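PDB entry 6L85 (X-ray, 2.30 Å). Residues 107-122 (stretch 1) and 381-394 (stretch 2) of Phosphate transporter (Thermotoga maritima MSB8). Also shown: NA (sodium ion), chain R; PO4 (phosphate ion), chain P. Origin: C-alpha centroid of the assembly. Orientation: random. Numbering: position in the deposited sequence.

Stretch 1 107-122: THSIVGGMMGFGLVAV
Stretch 2 (381-394) IVPTVAATSAAVYW

The contact is a close, glycine-mediated packing of two helices from distant parts of one chain, joined by a single hydrogen bond, two CA-H...O contacts and an aromatic pair at one end. Helix 107-121 and helix 381-394 run in the same general sense, their N-to-C directions 45° apart (signed crossing angle -45°), and their axes approach to 6.9 Å. Both are α-helical, with phi/psi near -65/-43; Val122 (-130/-17) leaves helical geometry, and the second helix is kinked where the N atoms of Val382 and Pro383 lack a bond to the preceding turn.

The register is set by Gly116 and Ala386, whose CA atoms lie 4.0 Å apart. Such proximity depends on glycine: an ideal CB on Gly116 would sit 2.1 Å from Ala386 O, and one on Gly112 would sit 2.7 Å from Val382 O, both clashes. With these positions bare, backbone meets backbone. Ala386 CA approaches Gly112 O at 3.1 Å (angle at H 129°), and Gly116 CA approaches Ala386 O at 3.5 Å with a straighter angle of 156°. Ala386 CB also lies 4.0 Å from Met115 CE (Met115 chi -145°, -161°, 47°).

Beside this seam, Ser389 (chi1 t) points toward the first helix and its OG donates a hydrogen bond to Gly113 O at 2.7 Å. That carbonyl also accepts the helical bond from Phe117 N (N to O, 3.1 Å), so the serine adds a second donor without breaking the turn. One turn earlier, Val385 (t) places CG1 3.0 Å from Ser109 O and 3.5 Å from Gly113 N.

Toward the N-terminal end of the segments, His108 (m, chi2 -171°) packs through CB against Val382 CG2 at 3.7 Å, although the end of its side chain leads away. Ser109 OG (chi1 m) lies 3.4 Å from Ile381 CG1 (Ile381 chi1 t, chi2 p).

At the other end, Tyr393 (t, chi2 65°) receives the edge of Phe117 (chi1 146°, chi2 68°) on one face. The centroids are 5.2 Å apart, the planes meet at 82°, and Phe117 CE1 lies 4.0 Å from Tyr393 CZ. Val120 (t) reaches the edge of the tyrosine ring, CG1 to Tyr393 CD2 at 3.8 Å, and its CG2 presses to 3.3 Å from Ala390 CB. Ala121 CB completes the cluster 3.8 Å from Tyr393 CE2.

Thr107 (m) stands apart from the interface: its OG1 binds the sodium ion NA at 2.5 Å and donates to PO4 O2 at 2.6 Å.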

ATOM      1  N   THR B 107      24.327   6.878   6.054  1.00 31.52           N
ATOM      2  CA  THR B 107      24.035   8.307   6.113  1.00 33.46           C
ATOM      3  C   THR B 107      25.275   9.106   6.540  1.00 40.24           C
ATOM      4  O   THR B 107      25.634  10.112   5.906  1.00 38.01           O
ATOM      5  CB  THR B 107      22.864   8.553   7.073  1.00 32.99           C
ATOM      6  OG1 THR B 107      21.764   7.682   6.741  1.00 33.87           O
ATOM      7  CG2 THR B 107      22.407  10.016   7.061  1.00 31.47           C
ATOM      8  N   HIS B 108      25.936   8.675   7.625  1.00 39.33           N
ATOM      9  CA  HIS B 108      27.181   9.329   8.028  1.00 37.86           C
ATOM     10  C   HIS B 108      28.180   9.289   6.891  1.00 38.67           C
ATOM     11  O   HIS B 108      28.868  10.285   6.618  1.00 41.75           O
ATOM     12  CB  HIS B 108      27.766   8.665   9.280  1.00 36.60           C
ATOM     13  CG  HIS B 108      26.948   8.897  10.512  1.00 33.94           C
ATOM     14  ND1 HIS B 108      27.376   8.554  11.773  1.00 45.22           N
ATOM     15  CD2 HIS B 108      25.724   9.453  10.671  1.00 40.33           C
ATOM     16  CE1 HIS B 108      26.452   8.887  12.659  1.00 43.94           C
ATOM     17  NE2 HIS B 108      25.431   9.419  12.014  1.00 39.45           N
ATOM     18  N   SER B 109      28.214   8.161   6.169  1.00 34.75           N
ATOM     19  CA  SER B 109      29.151   7.997   5.063  1.00 37.48           C
ATOM     20  C   SER B 109      28.880   9.004   3.954  1.00 41.72           C
ATOM     21  O   SER B 109      29.808   9.657   3.460  1.00 41.48           O
ATOM     22  CB  SER B 109      29.085   6.570   4.524  1.00 36.57           C
ATOM     23  OG  SER B 109      29.129   5.666   5.606  1.00 41.27           O
ATOM     24  N   ILE B 110      27.615   9.146   3.536  1.00 37.82           N
ATOM     25  CA  ILE B 110      27.384  10.010   2.377  1.00 36.94           C
ATOM     26  C   ILE B 110      27.520  11.485   2.775  1.00 37.87           C
ATOM     27  O   ILE B 110      27.994  12.307   1.976  1.00 38.61           O
ATOM     28  CB  ILE B 110      26.033   9.706   1.679  1.00 30.18           C
ATOM     29  CG1 ILE B 110      25.961  10.424   0.324  1.00 31.10           C
ATOM     30  CG2 ILE B 110      24.837  10.124   2.500  1.00 30.06           C
ATOM     31  CD1 ILE B 110      26.914   9.843  -0.730  1.00 30.06           C
ATOM     32  N   VAL B 111      27.138  11.842   4.009  1.00 37.96           N
ATOM     33  CA  VAL B 111      27.304  13.229   4.451  1.00 42.36           C
ATOM     34  C   VAL B 111      28.787  13.581   4.544  1.00 43.73           C
ATOM     35  O   VAL B 111      29.212  14.663   4.117  1.00 43.65           O
ATOM     36  CB  VAL B 111      26.570  13.469   5.784  1.00 42.88           C
ATOM     37  CG1 VAL B 111      26.982  14.827   6.412  1.00 43.14           C
ATOM     38  CG2 VAL B 111      25.062  13.413   5.571  1.00 40.67           C
ATOM     39  N   GLY B 112      29.601  12.656   5.055  1.00 43.71           N
ATOM     40  CA  GLY B 112      31.038  12.842   5.014  1.00 43.12           C
ATOM     41  C   GLY B 112      31.558  13.019   3.605  1.00 46.18           C
ATOM     42  O   GLY B 112      32.401  13.885   3.350  1.00 44.85           O
ATOM     43  N   GLY B 113      31.071  12.202   2.668  1.00 45.35           N
ATOM     44  CA  GLY B 113      31.482  12.368   1.281  1.00 42.16           C
ATOM     45  C   GLY B 113      31.216  13.774   0.764  1.00 44.78           C
ATOM     46  O   GLY B 113      32.085  14.406   0.151  1.00 47.03           O
ATOM     47  N   MET B 114      30.009  14.283   1.021  1.00 44.10           N
ATOM     48  CA  MET B 114      29.620  15.594   0.508  1.00 47.24           C
ATOM     49  C   MET B 114      30.424  16.702   1.188  1.00 49.73           C
ATOM     50  O   MET B 114      30.855  17.663   0.539  1.00 49.66           O
ATOM     51  CB  MET B 114      28.110  15.812   0.710  1.00 44.20           C
ATOM     52  CG  MET B 114      27.197  14.833  -0.068  1.00 42.88           C
ATOM     53  SD  MET B 114      27.265  15.189  -1.830  1.00 57.35           S
ATOM     54  CE  MET B 114      26.296  16.704  -1.826  1.00 49.84           C
ATOM     55  N   MET B 115      30.615  16.587   2.500  1.00 49.69           N
ATOM     56  CA  MET B 115      31.435  17.538   3.233  1.00 50.11           C
ATOM     57  C   MET B 115      32.857  17.581   2.678  1.00 52.00           C
ATOM     58  O   MET B 115      33.426  18.664   2.481  1.00 50.51           O
ATOM     59  CB  MET B 115      31.434  17.151   4.706  1.00 50.63           C
ATOM     60  CG  MET B 115      31.468  18.307   5.667  1.00 64.00           C
ATOM     61  SD  MET B 115      32.013  17.717   7.283  1.00 87.44           S
ATOM     62  CE  MET B 115      33.429  16.722   6.800  1.00 62.98           C
ATOM     63  N   GLY B 116      33.439  16.411   2.417  1.00 46.54           N
ATOM     64  CA  GLY B 116      34.784  16.364   1.877  1.00 47.53           C
ATOM     65  C   GLY B 116      34.887  17.071   0.545  1.00 53.52           C
ATOM     66  O   GLY B 116      35.805  17.877   0.321  1.00 54.37           O
ATOM     67  N   PHE B 117      33.942  16.784  -0.359  1.00 49.04           N
ATOM     68  CA  PHE B 117      33.907  17.517  -1.621  1.00 47.21           C
ATOM     69  C   PHE B 117      33.835  19.023  -1.375  1.00 49.50           C
ATOM     70  O   PHE B 117      34.604  19.795  -1.958  1.00 51.06           O
ATOM     71  CB  PHE B 117      32.719  17.081  -2.481  1.00 50.55           C
ATOM     72  CG  PHE B 117      32.145  18.203  -3.295  1.00 46.47           C
ATOM     73  CD1 PHE B 117      32.869  18.757  -4.340  1.00 46.28           C
ATOM     74  CD2 PHE B 117      30.907  18.746  -2.974  1.00 49.47           C
ATOM     75  CE1 PHE B 117      32.365  19.812  -5.073  1.00 47.59           C
ATOM     76  CE2 PHE B 117      30.392  19.800  -3.705  1.00 53.56           C
ATOM     77  CZ  PHE B 117      31.126  20.334  -4.763  1.00 51.22           C
ATOM     78  N   GLY B 118      32.899  19.461  -0.528  1.00 47.57           N
ATOM     79  CA  GLY B 118      32.718  20.890  -0.309  1.00 49.03           C
ATOM     80  C   GLY B 118      33.965  21.566   0.233  1.00 57.86           C
ATOM     81  O   GLY B 118      34.274  22.702  -0.133  1.00 53.60           O
ATOM     82  N   LEU B 119      34.695  20.875   1.119  1.00 54.46           N
ATOM     83  CA  LEU B 119      35.905  21.441   1.711  1.00 54.59           C
ATOM     84  C   LEU B 119      37.024  21.551   0.687  1.00 56.48           C
ATOM     85  O   LEU B 119      37.756  22.546   0.667  1.00 61.37           O
ATOM     86  CB  LEU B 119      36.361  20.600   2.908  1.00 51.35           C
ATOM     87  CG  LEU B 119      35.359  20.630   4.059  1.00 52.92           C
ATOM     88  CD1 LEU B 119      35.588  19.466   5.010  1.00 56.80           C
ATOM     89  CD2 LEU B 119      35.381  21.982   4.796  1.00 52.05           C
ATOM     90  N   VAL B 120      37.182  20.544  -0.168  1.00 57.88           N
ATOM     91  CA  VAL B 120      38.260  20.625  -1.148  1.00 57.04           C
ATOM     92  C   VAL B 120      37.928  21.615  -2.255  1.00 60.31           C
ATOM     93  O   VAL B 120      38.829  22.241  -2.830  1.00 59.43           O
ATOM     94  CB  VAL B 120      38.571  19.226  -1.705  1.00 57.19           C
ATOM     95  CG1 VAL B 120      39.235  19.312  -3.074  1.00 62.22           C
ATOM     96  CG2 VAL B 120      39.496  18.550  -0.769  1.00 63.03           C
ATOM     97  N   ALA B 121      36.647  21.789  -2.574  1.00 60.76           N
ATOM     98  CA  ALA B 121      36.311  22.659  -3.695  1.00 56.56           C
ATOM     99  C   ALA B 121      36.330  24.125  -3.286  1.00 59.38           C
ATOM    100  O   ALA B 121      36.779  24.983  -4.050  1.00 60.66           O
ATOM    101  CB  ALA B 121      34.941  22.278  -4.270  1.00 51.96           C
ATOM    102  N   VAL B 122      35.850  24.431  -2.086  1.00 58.79           N
ATOM    103  CA  VAL B 122      35.672  25.819  -1.678  1.00 57.64           C
ATOM    104  C   VAL B 122      36.275  26.128  -0.314  1.00 57.80           C
ATOM    105  O   VAL B 122      36.558  27.303  -0.018  1.00 67.71           O
ATOM    106  CB  VAL B 122      34.162  26.166  -1.713  1.00 53.33           C
ATOM    107  CG1 VAL B 122      33.845  27.495  -1.052  1.00 61.18           C
ATOM    108  CG2 VAL B 122      33.678  26.192  -3.143  1.00 61.51           C
ATOM    109  N   ILE B 381      34.188   6.904  10.374  1.00 50.52           N
ATOM    110  CA  ILE B 381      33.619   6.786   9.026  1.00 47.89           C
ATOM    111  C   ILE B 381      33.444   8.157   8.374  1.00 43.90           C
ATOM    112  O   ILE B 381      33.762   8.331   7.189  1.00 46.16           O
ATOM    113  CB  ILE B 381      32.304   5.972   9.061  1.00 43.46           C
ATOM    114  CG1 ILE B 381      31.791   5.686   7.647  1.00 53.26           C
ATOM    115  CG2 ILE B 381      31.218   6.684   9.844  1.00 42.39           C
ATOM    116  CD1 ILE B 381      32.581   4.658   6.903  1.00 50.48           C
ATOM    117  N   VAL B 382      32.964   9.157   9.117  1.00 41.69           N
ATOM    118  CA  VAL B 382      32.780  10.489   8.534  1.00 46.40           C
ATOM    119  C   VAL B 382      34.102  11.062   8.008  1.00 49.05           C
ATOM    120  O   VAL B 382      34.150  11.471   6.834  1.00 47.61           O
ATOM    121  CB  VAL B 382      32.064  11.410   9.510  1.00 46.36           C
ATOM    122  CG1 VAL B 382      31.950  12.812   8.919  1.00 48.50           C
ATOM    123  CG2 VAL B 382      30.682  10.857   9.856  1.00 42.11           C
ATOM    124  N   PRO B 383      35.200  11.100   8.789  1.00 46.57           N
ATOM    125  CA  PRO B 383      36.463  11.610   8.207  1.00 47.18           C
ATOM    126  C   PRO B 383      37.050  10.713   7.127  1.00 47.35           C
ATOM    127  O   PRO B 383      37.609  11.223   6.148  1.00 47.41           O
ATOM    128  CB  PRO B 383      37.399  11.719   9.420  1.00 53.27           C
ATOM    129  CG  PRO B 383      36.808  10.785  10.452  1.00 50.25           C
ATOM    130  CD  PRO B 383      35.322  10.887  10.244  1.00 46.00           C
ATOM    131  N   THR B 384      36.957   9.393   7.273  1.00 46.77           N
ATOM    132  CA  THR B 384      37.481   8.507   6.234  1.00 45.98           C
ATOM    133  C   THR B 384      36.789   8.753   4.897  1.00 49.12           C
ATOM    134  O   THR B 384      37.441   8.861   3.850  1.00 48.78           O
ATOM    135  CB  THR B 384      37.301   7.047   6.652  1.00 48.40           C
ATOM    136  OG1 THR B 384      37.900   6.840   7.935  1.00 47.72           O
ATOM    137  CG2 THR B 384      37.929   6.111   5.627  1.00 44.60           C
ATOM    138  N   VAL B 385      35.458   8.838   4.909  1.00 45.80           N
ATOM    139  CA  VAL B 385      34.754   9.042   3.647  1.00 49.37           C
ATOM    140  C   VAL B 385      34.978  10.453   3.138  1.00 46.29           C
ATOM    141  O   VAL B 385      35.120  10.665   1.926  1.00 41.47           O
ATOM    142  CB  VAL B 385      33.252   8.727   3.783  1.00 46.03           C
ATOM    143  CG1 VAL B 385      32.565   8.989   2.467  1.00 39.78           C
ATOM    144  CG2 VAL B 385      33.054   7.267   4.189  1.00 46.99           C
ATOM    145  N   ALA B 386      34.997  11.445   4.041  1.00 45.09           N
ATOM    146  CA  ALA B 386      35.300  12.811   3.615  1.00 45.87           C
ATOM    147  C   ALA B 386      36.646  12.873   2.900  1.00 47.36           C
ATOM    148  O   ALA B 386      36.756  13.442   1.804  1.00 50.74           O
ATOM    149  CB  ALA B 386      35.263  13.763   4.814  1.00 46.16           C
ATOM    150  N   ALA B 387      37.671  12.231   3.475  1.00 47.52           N
ATOM    151  CA  ALA B 387      39.002  12.255   2.874  1.00 47.95           C
ATOM    152  C   ALA B 387      39.024  11.500   1.555  1.00 47.38           C
ATOM    153  O   ALA B 387      39.661  11.941   0.592  1.00 51.87           O
ATOM    154  CB  ALA B 387      40.029  11.677   3.853  1.00 47.38           C
ATOM    155  N   THR B 388      38.331  10.356   1.489  1.00 50.89           N
ATOM    156  CA  THR B 388      38.274   9.588   0.249  1.00 45.15           C
ATOM    157  C   THR B 388      37.557  10.367  -0.847  1.00 46.11           C
ATOM    158  O   THR B 388      37.960  10.333  -2.013  1.00 49.13           O
ATOM    159  CB  THR B 388      37.572   8.252   0.506  1.00 50.42           C
ATOM    160  OG1 THR B 388      38.209   7.574   1.598  1.00 50.81           O
ATOM    161  CG2 THR B 388      37.593   7.367  -0.726  1.00 44.00           C
ATOM    162  N   SER B 389      36.488  11.074  -0.488  1.00 46.39           N
ATOM    163  CA  SER B 389      35.738  11.873  -1.453  1.00 48.80           C
ATOM    164  C   SER B 389      36.571  13.047  -1.955  1.00 49.81           C
ATOM    165  O   SER B 389      36.590  13.339  -3.154  1.00 44.09           O
ATOM    166  CB  SER B 389      34.437  12.359  -0.803  1.00 43.63           C
ATOM    167  OG  SER B 389      33.696  13.180  -1.683  1.00 50.79           O
ATOM    168  N   ALA B 390      37.257  13.737  -1.042  1.00 49.89           N
ATOM    169  CA  ALA B 390      38.188  14.791  -1.435  1.00 51.12           C
ATOM    170  C   ALA B 390      39.226  14.262  -2.416  1.00 50.53           C
ATOM    171  O   ALA B 390      39.496  14.881  -3.457  1.00 53.31           O
ATOM    172  CB  ALA B 390      38.864  15.359  -0.185  1.00 49.33           C
ATOM    173  N   ALA B 391      39.807  13.101  -2.109  1.00 49.82           N
ATOM    174  CA  ALA B 391      40.822  12.522  -2.982  1.00 48.69           C
ATOM    175  C   ALA B 391      40.252  12.192  -4.353  1.00 56.70           C
ATOM    176  O   ALA B 391      40.874  12.489  -5.380  1.00 56.39           O
ATOM    177  CB  ALA B 391      41.409  11.271  -2.331  1.00 55.06           C
ATOM    178  N   VAL B 392      39.080  11.546  -4.392  1.00 55.33           N
ATOM    179  CA  VAL B 392      38.477  11.207  -5.682  1.00 51.58           C
ATOM    180  C   VAL B 392      38.184  12.472  -6.475  1.00 53.76           C
ATOM    181  O   VAL B 392      38.415  12.533  -7.687  1.00 51.81           O
ATOM    182  CB  VAL B 392      37.197  10.366  -5.492  1.00 52.34           C
ATOM    183  CG1 VAL B 392      36.445  10.243  -6.825  1.00 49.95           C
ATOM    184  CG2 VAL B 392      37.536   8.987  -4.941  1.00 52.32           C
ATOM    185  N   TYR B 393      37.685  13.507  -5.801  1.00 51.68           N
ATOM    186  CA  TYR B 393      37.308  14.722  -6.504  1.00 52.05           C
ATOM    187  C   TYR B 393      38.529  15.411  -7.101  1.00 61.06           C
ATOM    188  O   TYR B 393      38.504  15.828  -8.262  1.00 59.87           O
ATOM    189  CB  TYR B 393      36.568  15.658  -5.555  1.00 49.37           C
ATOM    190  CG  TYR B 393      36.242  16.991  -6.179  1.00 55.97           C
ATOM    191  CD1 TYR B 393      35.363  17.072  -7.255  1.00 53.66           C
ATOM    192  CD2 TYR B 393      36.805  18.172  -5.694  1.00 56.67           C
ATOM    193  CE1 TYR B 393      35.049  18.288  -7.832  1.00 55.62           C
ATOM    194  CE2 TYR B 393      36.497  19.401  -6.268  1.00 54.20           C
ATOM    195  CZ  TYR B 393      35.622  19.445  -7.342  1.00 59.30           C
ATOM    196  OH  TYR B 393      35.286  20.635  -7.940  1.00 59.46           O
ATOM    197  N   TRP B 394      39.611  15.531  -6.324  1.00 60.73           N
ATOM    198  CA  TRP B 394      40.819  16.185  -6.825  1.00 63.04           C
ATOM    199  C   TRP B 394      41.458  15.365  -7.942  1.00 66.39           C
ATOM    200  O   TRP B 394      41.862  15.910  -8.983  1.00 69.87           O
ATOM    201  CB  TRP B 394      41.793  16.403  -5.664  1.00 67.02           C
ATOM    202  CG  TRP B 394      43.164  16.877  -6.058  1.00 73.50           C
ATOM    203  CD1 TRP B 394      43.592  18.175  -6.164  1.00 72.01           C
ATOM    204  CD2 TRP B 394      44.288  16.054  -6.402  1.00 72.43           C
ATOM    205  NE1 TRP B 394      44.911  18.203  -6.554  1.00 75.05           N
ATOM    206  CE2 TRP B 394      45.361  16.915  -6.703  1.00 75.52           C
ATOM    207  CE3 TRP B 394      44.491  14.670  -6.477  1.00 76.09           C
ATOM    208  CZ2 TRP B 394      46.623  16.440  -7.058  1.00 81.75           C
ATOM    209  CZ3 TRP B 394      45.739  14.198  -6.851  1.00 81.88           C
ATOM    210  CH2 TRP B 394      46.789  15.082  -7.137  1.00 83.50           C
TER
HETATM  211 NA    NA R 503      19.369   8.183   6.926  1.00 34.12          NA
HETATM  212  P   PO4 P 501      22.154   4.278   8.191  1.00 34.28           P
HETATM  213  O1  PO4 P 501      22.513   3.638   9.531  1.00 37.25           O
HETATM  214  O2  PO4 P 501      22.740   5.667   8.041  1.00 38.50           O
HETATM  215  O3  PO4 P 501      20.634   4.372   8.111  1.00 35.80           O
HETATM  216  O4  PO4 P 501      22.721   3.457   7.044  1.00 33.19           O
HETATM  217  O   HOH W   1      19.546   9.641   5.195  1.00 30.32           O